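Local coordinates for protein aromatic amino acid aminotransferase I (Candida albicans WO-1, PDB 6HNU) that probably transfers the amino group of aromatic L-amino acids to 2-oxoglutarate, giving the aromatic oxo-acid and L-glutamate, with pyridoxal 5'-phosphate as cofactor, at residues L430-K438 with H459-A467; D375-S383 with F481-L491. All coordinates share one frame; numbering follows the deposited sequence.

Interaction 1. Residues L430-K438 with H459-A467; sequences LLAPGSWFK and HIFFRGTYA
A trans chi1 of -173° carries the side chain of Arg463 out from its strand toward the ring of Phe437, and the chain stays extended through chi2. A bend at chi3 (77°) then swings the guanidinium beside that ring, whose CG is turned anti to its carbonyl carbon. CZ of Phe437 lies over one face of the guanidinium, toward its rim, 3.5 Å from Arg463 CZ. The two planes are inclined 47° to each other, so this is not a flat stack. The polar ends of the arginine are held from outside the pair: NH1 bonds to Asn218 OD1, and NH2 to the carbonyl of Gly44 of the second subunit. Those two bonds and the Phe437 ring should fix the rotation of the group.

Beneath the side chains runs a short antiparallel pairing. Ala432 and Arg463 form a hydrogen-bonded pair: Ala432 N gives to Arg463 O at 2.9 Å, and Arg463 N returns a nearly straight bond to Ala432 O, also 2.9 Å. Pro433 and Phe462 make the next, non-hydrogen-bonded pair on the other face, where Pro433 CG rests 4.0 Å from Phe462 CE2. Leu431 CB also reaches Phe462 CB.

The strand then turns into a 3-10 segment, 434-437, just as Gly434 N donates to Phe461 O over 2.8 Å, tilted from the carbonyl plane. With only hydrogens on its CA, Gly434 lies flush over the centre of the Phe461 ring, a CH-pi contact of 3.7 Å from CA to the centroid.

Strand 429-433 is the outer strand of this aminotransferase's small antiparallel sheet within the chain, and at Leu430 the sheet runs on into the second subunit. Arg463 faces the active site: Asn218 belongs to the pyridoxal phosphate and phenylalanine pockets, and a bound phenylalanine lies about 5 Å, nearest atoms, from the Arg463 side chain.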
ATOM      1  N   LEU B 430     -31.981   6.054  -5.698  1.00 25.23           N
ATOM      2  CA  LEU B 430     -31.282   4.758  -5.597  1.00 27.02           C
ATOM      3  C   LEU B 430     -30.735   4.543  -4.182  1.00 25.52           C
ATOM      4  O   LEU B 430     -30.011   5.424  -3.647  1.00 23.58           O
ATOM      5  CB  LEU B 430     -30.185   4.725  -6.657  1.00 30.10           C
ATOM      6  CG  LEU B 430     -29.543   3.353  -6.788  1.00 33.06           C
ATOM      7  CD1 LEU B 430     -29.273   3.008  -8.237  1.00 36.51           C
ATOM      8  CD2 LEU B 430     -28.275   3.286  -5.943  1.00 32.02           C
ATOM      9  N   LEU B 431     -31.093   3.395  -3.607  1.00 23.15           N
ATOM     10  CA  LEU B 431     -30.499   2.836  -2.380  1.00 23.16           C
ATOM     11  C   LEU B 431     -29.871   1.485  -2.723  1.00 21.45           C
ATOM     12  O   LEU B 431     -30.158   0.929  -3.808  1.00 21.66           O
ATOM     13  CB  LEU B 431     -31.590   2.737  -1.306  1.00 24.39           C
ATOM     14  CG  LEU B 431     -31.894   4.042  -0.565  1.00 25.69           C
ATOM     15  CD1 LEU B 431     -32.707   4.985  -1.414  1.00 27.28           C
ATOM     16  CD2 LEU B 431     -32.603   3.785   0.748  1.00 28.46           C
ATOM     17  N   ALA B 432     -28.992   1.007  -1.853  1.00 19.92           N
ATOM     18  CA  ALA B 432     -28.302  -0.287  -2.017  1.00 19.30           C
ATOM     19  C   ALA B 432     -29.155  -1.412  -1.448  1.00 18.19           C
ATOM     20  O   ALA B 432     -29.448  -1.436  -0.259  1.00 18.25           O
ATOM     21  CB  ALA B 432     -26.960  -0.190  -1.347  1.00 17.87           C
ATOM     22  N   PRO B 433     -29.571  -2.415  -2.258  1.00 17.27           N
ATOM     23  CA  PRO B 433     -30.247  -3.589  -1.714  1.00 18.95           C
ATOM     24  C   PRO B 433     -29.417  -4.278  -0.637  1.00 17.67           C
ATOM     25  O   PRO B 433     -28.255  -4.598  -0.876  1.00 19.15           O
ATOM     26  CB  PRO B 433     -30.444  -4.511  -2.937  1.00 18.27           C
ATOM     27  CG  PRO B 433     -30.560  -3.518  -4.066  1.00 19.07           C
ATOM     28  CD  PRO B 433     -29.596  -2.400  -3.723  1.00 19.16           C
ATOM     29  N   GLY B 434     -30.056  -4.565   0.490  1.00 16.11           N
ATOM     30  CA  GLY B 434     -29.429  -5.221   1.639  1.00 16.95           C
ATOM     31  C   GLY B 434     -28.862  -6.568   1.286  1.00 16.93           C
ATOM     32  O   GLY B 434     -27.861  -6.942   1.894  1.00 16.59           O
ATOM     33  N   SER B 435     -29.504  -7.342   0.395  1.00 17.04           N
ATOM     34  CA  SER B 435     -29.074  -8.752   0.168  1.00 18.08           C
ATOM     35  C   SER B 435     -27.659  -8.760  -0.449  1.00 17.53           C
ATOM     36  O   SER B 435     -26.954  -9.737  -0.298  1.00 18.54           O
ATOM     37  CB  SER B 435     -30.066  -9.472  -0.722  1.00 17.03           C
ATOM     38  OG  SER B 435     -30.067  -8.899  -2.018  1.00 17.88           O
ATOM     39  N   TRP B 436     -27.262  -7.683  -1.105  1.00 17.24           N
ATOM     40  CA  TRP B 436     -25.930  -7.548  -1.753  1.00 20.28           C
ATOM     41  C   TRP B 436     -24.829  -7.606  -0.693  1.00 19.92           C
ATOM     42  O   TRP B 436     -23.711  -7.911  -1.080  1.00 18.52           O
ATOM     43  CB  TRP B 436     -25.835  -6.274  -2.585  1.00 21.76           C
ATOM     44  CG  TRP B 436     -26.790  -6.201  -3.741  1.00 23.91           C
ATOM     45  CD1 TRP B 436     -27.821  -7.050  -4.023  1.00 27.08           C
ATOM     46  CD2 TRP B 436     -26.862  -5.153  -4.720  1.00 25.16           C
ATOM     47  NE1 TRP B 436     -28.525  -6.601  -5.111  1.00 26.39           N
ATOM     48  CE2 TRP B 436     -27.931  -5.459  -5.581  1.00 24.95           C
ATOM     49  CE3 TRP B 436     -26.118  -3.991  -4.957  1.00 27.13           C
ATOM     50  CZ2 TRP B 436     -28.260  -4.655  -6.670  1.00 27.57           C
ATOM     51  CZ3 TRP B 436     -26.430  -3.209  -6.049  1.00 28.62           C
ATOM     52  CH2 TRP B 436     -27.509  -3.521  -6.873  1.00 28.27           C
ATOM     53  N   PHE B 437     -25.145  -7.385   0.592  1.00 18.13           N
ATOM     54  CA  PHE B 437     -24.133  -7.340   1.684  1.00 16.79           C
ATOM     55  C   PHE B 437     -24.150  -8.639   2.460  1.00 16.68           C
ATOM     56  O   PHE B 437     -23.428  -8.764   3.470  1.00 16.06           O
ATOM     57  CB  PHE B 437     -24.362  -6.160   2.621  1.00 16.08           C
ATOM     58  CG  PHE B 437     -24.396  -4.838   1.931  1.00 16.18           C
ATOM     59  CD1 PHE B 437     -25.571  -4.299   1.432  1.00 17.93           C
ATOM     60  CD2 PHE B 437     -23.233  -4.101   1.799  1.00 17.82           C
ATOM     61  CE1 PHE B 437     -25.581  -3.044   0.868  1.00 17.95           C
ATOM     62  CE2 PHE B 437     -23.249  -2.835   1.241  1.00 19.13           C
ATOM     63  CZ  PHE B 437     -24.412  -2.328   0.724  1.00 19.90           C
ATOM     64  N   LYS B 438     -24.965  -9.596   2.047  1.00 16.88           N
ATOM     65  CA  LYS B 438     -25.078 -10.846   2.824  1.00 19.24           C
ATOM     66  C   LYS B 438     -23.763 -11.632   2.747  1.00 18.14           C
ATOM     67  O   LYS B 438     -23.351 -11.894   1.643  1.00 20.02           O
ATOM     68  CB  LYS B 438     -26.230 -11.700   2.279  1.00 21.67           C
ATOM     69  CG  LYS B 438     -26.511 -12.952   3.094  1.00 26.64           C
ATOM     70  CD  LYS B 438     -27.240 -12.661   4.385  1.00 32.60           C
ATOM     71  CE  LYS B 438     -26.710 -13.419   5.576  1.00 37.79           C
ATOM     72  NZ  LYS B 438     -26.473 -14.852   5.279  1.00 39.99           N
ATOM     73  N   HIS B 459     -38.295 -10.341   5.914  1.00 26.75           N
ATOM     74  CA  HIS B 459     -37.903  -8.907   5.962  1.00 26.28           C
ATOM     75  C   HIS B 459     -36.679  -8.704   5.065  1.00 23.15           C
ATOM     76  O   HIS B 459     -35.804  -9.588   5.047  1.00 25.78           O
ATOM     77  CB  HIS B 459     -37.686  -8.411   7.392  1.00 24.96           C
ATOM     78  CG  HIS B 459     -38.950  -8.348   8.178  1.00 26.55           C
ATOM     79  ND1 HIS B 459     -39.401  -9.434   8.907  1.00 29.43           N
ATOM     80  CD2 HIS B 459     -39.859  -7.360   8.333  1.00 29.85           C
ATOM     81  CE1 HIS B 459     -40.546  -9.125   9.472  1.00 29.01           C
ATOM     82  NE2 HIS B 459     -40.860  -7.856   9.123  1.00 29.72           N
ATOM     83  N   ILE B 460     -36.669  -7.580   4.372  1.00 20.95           N
ATOM     84  CA  ILE B 460     -35.610  -7.132   3.432  1.00 22.02           C
ATOM     85  C   ILE B 460     -35.241  -5.742   3.922  1.00 22.40           C
ATOM     86  O   ILE B 460     -35.981  -5.219   4.810  1.00 21.92           O
ATOM     87  CB  ILE B 460     -36.112  -7.122   1.976  1.00 21.67           C
ATOM     88  CG1 ILE B 460     -37.347  -6.240   1.778  1.00 24.67           C
ATOM     89  CG2 ILE B 460     -36.357  -8.549   1.531  1.00 23.10           C
ATOM     90  CD1 ILE B 460     -37.710  -5.975   0.342  1.00 24.82           C
ATOM     91  N   PHE B 461     -34.136  -5.200   3.445  1.00 18.75           N
ATOM     92  CA  PHE B 461     -33.801  -3.799   3.736  1.00 19.83           C
ATOM     93  C   PHE B 461     -33.013  -3.197   2.597  1.00 19.80           C
ATOM     94  O   PHE B 461     -32.475  -3.933   1.763  1.00 20.25           O
ATOM     95  CB  PHE B 461     -33.073  -3.718   5.077  1.00 19.04           C
ATOM     96  CG  PHE B 461     -31.639  -4.185   5.079  1.00 16.91           C
ATOM     97  CD1 PHE B 461     -31.357  -5.537   5.140  1.00 16.73           C
ATOM     98  CD2 PHE B 461     -30.591  -3.265   5.102  1.00 18.63           C
ATOM     99  CE1 PHE B 461     -30.046  -5.992   5.223  1.00 18.16           C
ATOM    100  CE2 PHE B 461     -29.270  -3.721   5.139  1.00 18.13           C
ATOM    101  CZ  PHE B 461     -29.011  -5.085   5.215  1.00 16.62           C
ATOM    102  N   PHE B 462     -32.944  -1.868   2.642  1.00 19.41           N
ATOM    103  CA  PHE B 462     -32.127  -1.018   1.787  1.00 19.11           C
ATOM    104  C   PHE B 462     -31.211  -0.184   2.677  1.00 19.51           C
ATOM    105  O   PHE B 462     -31.637   0.264   3.753  1.00 17.71           O
ATOM    106  CB  PHE B 462     -32.992  -0.110   0.926  1.00 19.99           C
ATOM    107  CG  PHE B 462     -33.697  -0.878  -0.155  1.00 20.85           C
ATOM    108  CD1 PHE B 462     -34.824  -1.622   0.135  1.00 23.34           C
ATOM    109  CD2 PHE B 462     -33.153  -0.964  -1.427  1.00 22.58           C
ATOM    110  CE1 PHE B 462     -35.448  -2.357  -0.862  1.00 22.38           C
ATOM    111  CE2 PHE B 462     -33.782  -1.705  -2.419  1.00 22.68           C
ATOM    112  CZ  PHE B 462     -34.921  -2.401  -2.122  1.00 22.72           C
ATOM    113  N   ARG B 463     -29.997   0.001   2.176  1.00 18.82           N
ATOM    114  CA  ARG B 463     -28.985   0.910   2.760  1.00 18.03           C
ATOM    115  C   ARG B 463     -28.984   2.221   1.987  1.00 17.74           C
ATOM    116  O   ARG B 463     -28.838   2.222   0.761  1.00 20.15           O
ATOM    117  CB  ARG B 463     -27.590   0.288   2.736  1.00 17.63           C
ATOM    118  CG  ARG B 463     -26.569   1.136   3.482  1.00 18.19           C
ATOM    119  CD  ARG B 463     -25.155   0.761   3.137  1.00 17.34           C
ATOM    120  NE  ARG B 463     -24.734   1.279   1.860  1.00 16.70           N
ATOM    121  CZ  ARG B 463     -23.573   1.061   1.310  1.00 17.79           C
ATOM    122  NH1 ARG B 463     -22.671   0.328   1.952  1.00 17.09           N
ATOM    123  NH2 ARG B 463     -23.311   1.600   0.130  1.00 18.91           N
ATOM    124  N   GLY B 464     -29.029   3.314   2.733  1.00 19.04           N
ATOM    125  CA  GLY B 464     -28.878   4.676   2.238  1.00 17.64           C
ATOM    126  C   GLY B 464     -27.776   5.348   3.031  1.00 17.87           C
ATOM    127  O   GLY B 464     -27.476   4.854   4.130  1.00 18.09           O
ATOM    128  N   THR B 465     -27.199   6.377   2.450  1.00 20.01           N
ATOM    129  CA  THR B 465     -26.242   7.304   3.102  1.00 22.64           C
ATOM    130  C   THR B 465     -26.856   8.708   3.147  1.00 22.57           C
ATOM    131  O   THR B 465     -27.485   9.116   2.167  1.00 20.77           O
ATOM    132  CB  THR B 465     -24.875   7.342   2.406  1.00 22.70           C
ATOM    133  OG1 THR B 465     -24.097   8.337   3.096  1.00 27.01           O
ATOM    134  CG2 THR B 465     -24.887   7.675   0.933  1.00 21.79           C
ATOM    135  N   TYR B 466     -26.617   9.429   4.242  1.00 22.14           N
ATOM    136  CA  TYR B 466     -26.947  10.875   4.376  1.00 21.71           C
ATOM    137  C   TYR B 466     -25.669  11.719   4.248  1.00 24.95           C
ATOM    138  O   TYR B 466     -25.760  12.925   4.426  1.00 23.98           O
ATOM    139  CB  TYR B 466     -27.706  11.137   5.678  1.00 21.06           C
ATOM    140  CG  TYR B 466     -27.228  10.372   6.889  1.00 19.94           C
ATOM    141  CD1 TYR B 466     -26.045  10.708   7.530  1.00 21.21           C
ATOM    142  CD2 TYR B 466     -27.953   9.315   7.400  1.00 20.09           C
ATOM    143  CE1 TYR B 466     -25.615   9.994   8.635  1.00 20.45           C
ATOM    144  CE2 TYR B 466     -27.558   8.603   8.521  1.00 19.56           C
ATOM    145  CZ  TYR B 466     -26.363   8.957   9.136  1.00 18.06           C
ATOM    146  OH  TYR B 466     -25.913   8.246  10.193  1.00 18.97           O
ATOM    147  N   ALA B 467     -24.526  11.126   3.894  1.00 25.80           N
ATOM    148  CA  ALA B 467     -23.223  11.832   3.808  1.00 28.66           C
ATOM    149  C   ALA B 467     -22.851  12.199   2.358  1.00 30.75           C
ATOM    150  O   ALA B 467     -21.791  12.839   2.145  1.00 31.31           O
ATOM    151  CB  ALA B 467     -22.169  10.954   4.432  1.00 28.12           C
TER

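Interaction 2. Residues D375-S383 with F481-L491; sequences DQFVPKEVS and FGKAVRAEFGL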
ATOM      1  N   ASP B 375     -39.436   8.944   8.527  1.00 32.94           N
ATOM      2  CA  ASP B 375     -40.634   8.904   9.408  1.00 35.16           C
ATOM      3  C   ASP B 375     -41.844   9.463   8.640  1.00 34.40           C
ATOM      4  O   ASP B 375     -42.964   8.894   8.742  1.00 36.31           O
ATOM      5  CB  ASP B 375     -40.376   9.700  10.682  1.00 35.24           C
ATOM      6  CG  ASP B 375     -41.538   9.706  11.643  1.00 40.76           C
ATOM      7  OD1 ASP B 375     -42.094   8.618  11.916  1.00 42.92           O
ATOM      8  OD2 ASP B 375     -41.857  10.807  12.122  1.00 53.81           O
ATOM      9  N   GLN B 376     -41.601  10.517   7.881  1.00 32.06           N
ATOM     10  CA  GLN B 376     -42.628  11.299   7.169  1.00 35.23           C
ATOM     11  C   GLN B 376     -43.116  10.530   5.940  1.00 40.28           C
ATOM     12  O   GLN B 376     -44.336  10.532   5.707  1.00 36.84           O
ATOM     13  CB  GLN B 376     -41.987  12.616   6.759  1.00 36.63           C
ATOM     14  CG  GLN B 376     -42.930  13.654   6.192  1.00 43.91           C
ATOM     15  CD  GLN B 376     -42.136  14.864   5.766  1.00 51.61           C
ATOM     16  OE1 GLN B 376     -42.385  15.448   4.713  1.00 59.06           O
ATOM     17  NE2 GLN B 376     -41.150  15.241   6.573  1.00 51.40           N
ATOM     18  N   PHE B 377     -42.200   9.953   5.152  1.00 34.67           N
ATOM     19  CA  PHE B 377     -42.457   9.613   3.734  1.00 34.10           C
ATOM     20  C   PHE B 377     -42.654   8.116   3.524  1.00 32.94           C
ATOM     21  O   PHE B 377     -43.298   7.754   2.522  1.00 32.88           O
ATOM     22  CB  PHE B 377     -41.333  10.146   2.854  1.00 36.76           C
ATOM     23  CG  PHE B 377     -41.367  11.633   2.659  1.00 40.13           C
ATOM     24  CD1 PHE B 377     -42.488  12.247   2.120  1.00 45.37           C
ATOM     25  CD2 PHE B 377     -40.275  12.419   2.992  1.00 43.48           C
ATOM     26  CE1 PHE B 377     -42.515  13.620   1.918  1.00 47.93           C
ATOM     27  CE2 PHE B 377     -40.316  13.793   2.815  1.00 45.31           C
ATOM     28  CZ  PHE B 377     -41.430  14.391   2.264  1.00 45.96           C
ATOM     29  N   VAL B 378     -42.154   7.272   4.414  1.00 32.10           N
ATOM     30  CA  VAL B 378     -42.153   5.808   4.175  1.00 31.67           C
ATOM     31  C   VAL B 378     -43.351   5.202   4.879  1.00 33.61           C
ATOM     32  O   VAL B 378     -43.490   5.325   6.093  1.00 30.87           O
ATOM     33  CB  VAL B 378     -40.846   5.120   4.604  1.00 32.44           C
ATOM     34  CG1 VAL B 378     -40.911   3.643   4.282  1.00 31.25           C
ATOM     35  CG2 VAL B 378     -39.631   5.745   3.938  1.00 33.49           C
ATOM     36  N   PRO B 379     -44.241   4.505   4.132  1.00 33.69           N
ATOM     37  CA  PRO B 379     -45.401   3.867   4.737  1.00 32.78           C
ATOM     38  C   PRO B 379     -45.081   2.850   5.828  1.00 34.05           C
ATOM     39  O   PRO B 379     -44.400   1.879   5.576  1.00 35.43           O
ATOM     40  CB  PRO B 379     -46.140   3.167   3.580  1.00 35.83           C
ATOM     41  CG  PRO B 379     -45.234   3.292   2.372  1.00 34.19           C
ATOM     42  CD  PRO B 379     -44.217   4.378   2.672  1.00 34.16           C
ATOM     43  N   LYS B 380     -45.701   3.041   6.995  1.00 31.70           N
ATOM     44  CA  LYS B 380     -45.360   2.329   8.245  1.00 31.94           C
ATOM     45  C   LYS B 380     -45.992   0.942   8.312  1.00 28.99           C
ATOM     46  O   LYS B 380     -45.432   0.100   9.071  1.00 32.21           O
ATOM     47  CB  LYS B 380     -45.763   3.209   9.421  1.00 34.47           C
ATOM     48  CG  LYS B 380     -45.106   4.582   9.420  1.00 35.47           C
ATOM     49  CD  LYS B 380     -45.514   5.437  10.599  1.00 36.95           C
ATOM     50  CE  LYS B 380     -44.855   6.799  10.572  1.00 37.61           C
ATOM     51  NZ  LYS B 380     -43.400   6.664  10.820  1.00 35.14           N
ATOM     52  N   GLU B 381     -47.070   0.687   7.554  1.00 30.66           N
ATOM     53  CA  GLU B 381     -47.780  -0.625   7.577  1.00 32.31           C
ATOM     54  C   GLU B 381     -46.830  -1.725   7.126  1.00 27.49           C
ATOM     55  O   GLU B 381     -47.091  -2.872   7.483  1.00 26.16           O
ATOM     56  CB  GLU B 381     -48.990  -0.746   6.638  1.00 37.26           C
ATOM     57  CG  GLU B 381     -49.989   0.379   6.732  1.00 44.12           C
ATOM     58  CD  GLU B 381     -49.536   1.656   6.053  1.00 48.30           C
ATOM     59  OE1 GLU B 381     -50.307   2.207   5.228  1.00 55.68           O
ATOM     60  OE2 GLU B 381     -48.414   2.112   6.364  1.00 55.65           O
ATOM     61  N   VAL B 382     -45.824  -1.409   6.300  1.00 29.51           N
ATOM     62  CA  VAL B 382     -44.939  -2.462   5.707  1.00 28.01           C
ATOM     63  C   VAL B 382     -43.449  -2.160   5.960  1.00 31.20           C
ATOM     64  O   VAL B 382     -42.598  -2.865   5.354  1.00 26.81           O
ATOM     65  CB  VAL B 382     -45.202  -2.647   4.208  1.00 26.80           C
ATOM     66  CG1 VAL B 382     -46.602  -3.165   3.946  1.00 29.14           C
ATOM     67  CG2 VAL B 382     -44.942  -1.388   3.414  1.00 24.08           C
ATOM     68  N   SER B 383     -43.134  -1.168   6.800  1.00 27.97           N
ATOM     69  CA  SER B 383     -41.745  -0.668   6.965  1.00 27.70           C
ATOM     70  C   SER B 383     -41.417  -0.480   8.443  1.00 31.20           C
ATOM     71  O   SER B 383     -42.346  -0.347   9.270  1.00 28.05           O
ATOM     72  CB  SER B 383     -41.516   0.564   6.180  1.00 26.79           C
ATOM     73  OG  SER B 383     -41.958   1.705   6.895  1.00 29.55           O
ATOM     74  N   PHE B 481     -38.535   7.579  -2.551  1.00 33.72           N
ATOM     75  CA  PHE B 481     -38.401   6.182  -2.070  1.00 27.67           C
ATOM     76  C   PHE B 481     -39.709   5.766  -1.400  1.00 30.80           C
ATOM     77  O   PHE B 481     -40.180   4.635  -1.601  1.00 28.13           O
ATOM     78  CB  PHE B 481     -37.227   6.007  -1.102  1.00 26.04           C
ATOM     79  CG  PHE B 481     -36.970   4.572  -0.745  1.00 24.84           C
ATOM     80  CD1 PHE B 481     -36.394   3.702  -1.658  1.00 28.14           C
ATOM     81  CD2 PHE B 481     -37.371   4.060   0.472  1.00 25.96           C
ATOM     82  CE1 PHE B 481     -36.178   2.372  -1.333  1.00 25.74           C
ATOM     83  CE2 PHE B 481     -37.171   2.725   0.787  1.00 26.23           C
ATOM     84  CZ  PHE B 481     -36.576   1.888  -0.117  1.00 25.88           C
ATOM     85  N   GLY B 482     -40.275   6.659  -0.598  1.00 28.44           N
ATOM     86  CA  GLY B 482     -41.600   6.457   0.009  1.00 28.99           C
ATOM     87  C   GLY B 482     -42.645   6.149  -1.067  1.00 27.20           C
ATOM     88  O   GLY B 482     -43.404   5.184  -0.869  1.00 27.73           O
ATOM     89  N   LYS B 483     -42.659   6.910  -2.156  1.00 31.87           N
ATOM     90  CA  LYS B 483     -43.603   6.713  -3.300  1.00 37.09           C
ATOM     91  C   LYS B 483     -43.413   5.311  -3.886  1.00 36.92           C
ATOM     92  O   LYS B 483     -44.416   4.647  -4.225  1.00 33.76           O
ATOM     93  CB  LYS B 483     -43.304   7.619  -4.494  1.00 39.26           C
ATOM     94  CG  LYS B 483     -43.769   9.059  -4.426  1.00 48.15           C
ATOM     95  CD  LYS B 483     -43.887   9.653  -5.825  1.00 53.58           C
ATOM     96  CE  LYS B 483     -43.226  11.006  -5.972  1.00 59.68           C
ATOM     97  NZ  LYS B 483     -44.018  12.083  -5.326  1.00 63.39           N
ATOM     98  N   ALA B 484     -42.148   4.913  -4.070  1.00 30.91           N
ATOM     99  CA  ALA B 484     -41.780   3.629  -4.692  1.00 31.93           C
ATOM    100  C   ALA B 484     -42.302   2.501  -3.804  1.00 30.64           C
ATOM    101  O   ALA B 484     -42.915   1.532  -4.353  1.00 30.32           O
ATOM    102  CB  ALA B 484     -40.285   3.580  -4.935  1.00 30.02           C
ATOM    103  N   VAL B 485     -42.180   2.636  -2.480  1.00 26.91           N
ATOM    104  CA  VAL B 485     -42.678   1.596  -1.534  1.00 28.24           C
ATOM    105  C   VAL B 485     -44.217   1.604  -1.595  1.00 31.18           C
ATOM    106  O   VAL B 485     -44.798   0.502  -1.621  1.00 26.76           O
ATOM    107  CB  VAL B 485     -42.157   1.767  -0.093  1.00 28.34           C
ATOM    108  CG1 VAL B 485     -42.787   0.761   0.875  1.00 28.26           C
ATOM    109  CG2 VAL B 485     -40.643   1.624  -0.048  1.00 29.32           C
ATOM    110  N   ARG B 486     -44.832   2.790  -1.656  1.00 30.46           N
ATOM    111  CA  ARG B 486     -46.323   2.920  -1.727  1.00 35.68           C
ATOM    112  C   ARG B 486     -46.828   2.281  -3.041  1.00 33.50           C
ATOM    113  O   ARG B 486     -47.759   1.456  -2.969  1.00 35.02           O
ATOM    114  CB  ARG B 486     -46.754   4.386  -1.541  1.00 37.18           C
ATOM    115  CG  ARG B 486     -47.770   4.597  -0.414  1.00 43.70           C
ATOM    116  CD  ARG B 486     -47.841   5.995   0.206  1.00 41.48           C
ATOM    117  NE  ARG B 486     -47.368   6.963  -0.766  1.00 42.80           N
ATOM    118  CZ  ARG B 486     -46.356   7.812  -0.587  1.00 43.68           C
ATOM    119  NH1 ARG B 486     -45.731   7.884   0.584  1.00 42.61           N
ATOM    120  NH2 ARG B 486     -46.013   8.625  -1.578  1.00 39.91           N
ATOM    121  N   ALA B 487     -46.234   2.607  -4.186  1.00 29.79           N
ATOM    122  CA  ALA B 487     -46.567   1.960  -5.475  1.00 30.95           C
ATOM    123  C   ALA B 487     -46.418   0.436  -5.375  1.00 32.91           C
ATOM    124  O   ALA B 487     -47.349  -0.267  -5.798  1.00 30.77           O
ATOM    125  CB  ALA B 487     -45.741   2.512  -6.598  1.00 32.27           C
ATOM    126  N   GLU B 488     -45.309  -0.104  -4.872  1.00 26.97           N
ATOM    127  CA  GLU B 488     -45.084  -1.576  -4.940  1.00 26.21           C
ATOM    128  C   GLU B 488     -46.031  -2.331  -4.019  1.00 27.67           C
ATOM    129  O   GLU B 488     -46.407  -3.494  -4.370  1.00 25.38           O
ATOM    130  CB  GLU B 488     -43.628  -1.936  -4.636  1.00 24.92           C
ATOM    131  CG  GLU B 488     -42.732  -1.710  -5.830  1.00 23.34           C
ATOM    132  CD  GLU B 488     -43.089  -2.530  -7.065  1.00 22.77           C
ATOM    133  OE1 GLU B 488     -43.362  -3.733  -6.921  1.00 21.75           O
ATOM    134  OE2 GLU B 488     -43.009  -1.978  -8.155  1.00 23.28           O
ATOM    135  N   PHE B 489     -46.385  -1.748  -2.863  1.00 28.13           N
ATOM    136  CA  PHE B 489     -47.135  -2.458  -1.798  1.00 26.98           C
ATOM    137  C   PHE B 489     -48.635  -2.137  -1.873  1.00 30.26           C
ATOM    138  O   PHE B 489     -49.376  -2.641  -0.996  1.00 31.08           O
ATOM    139  CB  PHE B 489     -46.531  -2.115  -0.439  1.00 25.93           C
ATOM    140  CG  PHE B 489     -45.252  -2.859  -0.157  1.00 22.56           C
ATOM    141  CD1 PHE B 489     -44.032  -2.378  -0.614  1.00 25.59           C
ATOM    142  CD2 PHE B 489     -45.267  -4.039   0.561  1.00 22.27           C
ATOM    143  CE1 PHE B 489     -42.867  -3.078  -0.342  1.00 22.42           C
ATOM    144  CE2 PHE B 489     -44.105  -4.733   0.841  1.00 21.66           C
ATOM    145  CZ  PHE B 489     -42.907  -4.272   0.348  1.00 20.11           C
ATOM    146  N   GLY B 490     -49.033  -1.355  -2.877  1.00 34.81           N
ATOM    147  CA  GLY B 490     -50.417  -0.903  -3.151  1.00 39.75           C
ATOM    148  C   GLY B 490     -51.043  -0.163  -1.978  1.00 43.97           C
ATOM    149  O   GLY B 490     -52.104  -0.627  -1.503  1.00 37.70           O
ATOM    150  N   LEU B 491     -50.423   0.934  -1.523  1.00 42.63           N
ATOM    151  CA  LEU B 491     -50.853   1.687  -0.311  1.00 42.90           C
ATOM    152  C   LEU B 491     -51.261   3.113  -0.688  1.00 38.69           C
ATOM    153  O   LEU B 491     -51.097   3.473  -1.855  1.00 42.93           O
ATOM    154  CB  LEU B 491     -49.696   1.688   0.692  1.00 40.78           C
ATOM    155  CG  LEU B 491     -49.282   0.318   1.220  1.00 40.87           C
ATOM    156  CD1 LEU B 491     -48.164   0.460   2.234  1.00 39.86           C
ATOM    157  CD2 LEU B 491     -50.461  -0.415   1.837  1.00 41.46           C
TER
HETATM  158  O   HOH W   1     -43.561   9.390  -0.470  1.00 39.32           O
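Val382 can be followed outward from the loop after helix 334-377, where it packs against Phe489 of the C-terminal helix. Its CB lies 3.9 Å from Phe489 CD2. From there Val382 CG1, anti to the carbonyl carbon (chi1 -64°), approaches Phe489 CD2 at 3.7 Å. Val382 CG2 takes the position between backbone N and carbonyl carbon and stands over one face of the Phe489 ring, toward the rim, in a CH-pi contact 4.0 Å from the centroid. Val382 CG2 also meets Val485 CG1, and comes tip to tip with Leu491 CD1, 3.9 Å away.

Leu491 CD1 touches Pro379 CB as well, at 3.6 Å, so the chain's last residue lies against both Pro379 and Val382. A Schellman motif with positive phi at Gly490 turns the chain back to place it there. Pro379 CG fits against Val485 CG1, and the aliphatic CG of Arg486 passes it at about a right angle. One turn earlier than Arg486, Gly482 lets the backbones close in: Gly482 CA is 3.3 Å from Phe377 O, a CA-H...O contact. Arg486 NH2 donates to a water at 2.8 Å, which gives a weak bond to Phe377 O.

The loop thus lies along helix 471-489, while helix 413-426 supports Ala484, Glu488 and Phe489, and Leu398 of strand 393-399 meets Val485.

Both contacts are largely buried, but interaction 1 faces the cofactor site and the subunit interface, while interaction 2 lies farther out, at the chain's C-terminus, with Glu381 and Leu491 exposed to solvent. The chemistry follows: 430-438 with 459-467 is strand pairing, with backbone bonds and an arginine tied to its surroundings; 375-383 with 481-491 is loop-on-helix packing of apolar side chains, helped by one water. One element of each is linked in sequence: strand 459-465 leads on to helix 471-489. They also touch directly: Phe481 of the helix packs by CZ on Phe462 CD1 and by CD1 on Leu431 CD1, each at 3.9 Å, joining helix to sheet.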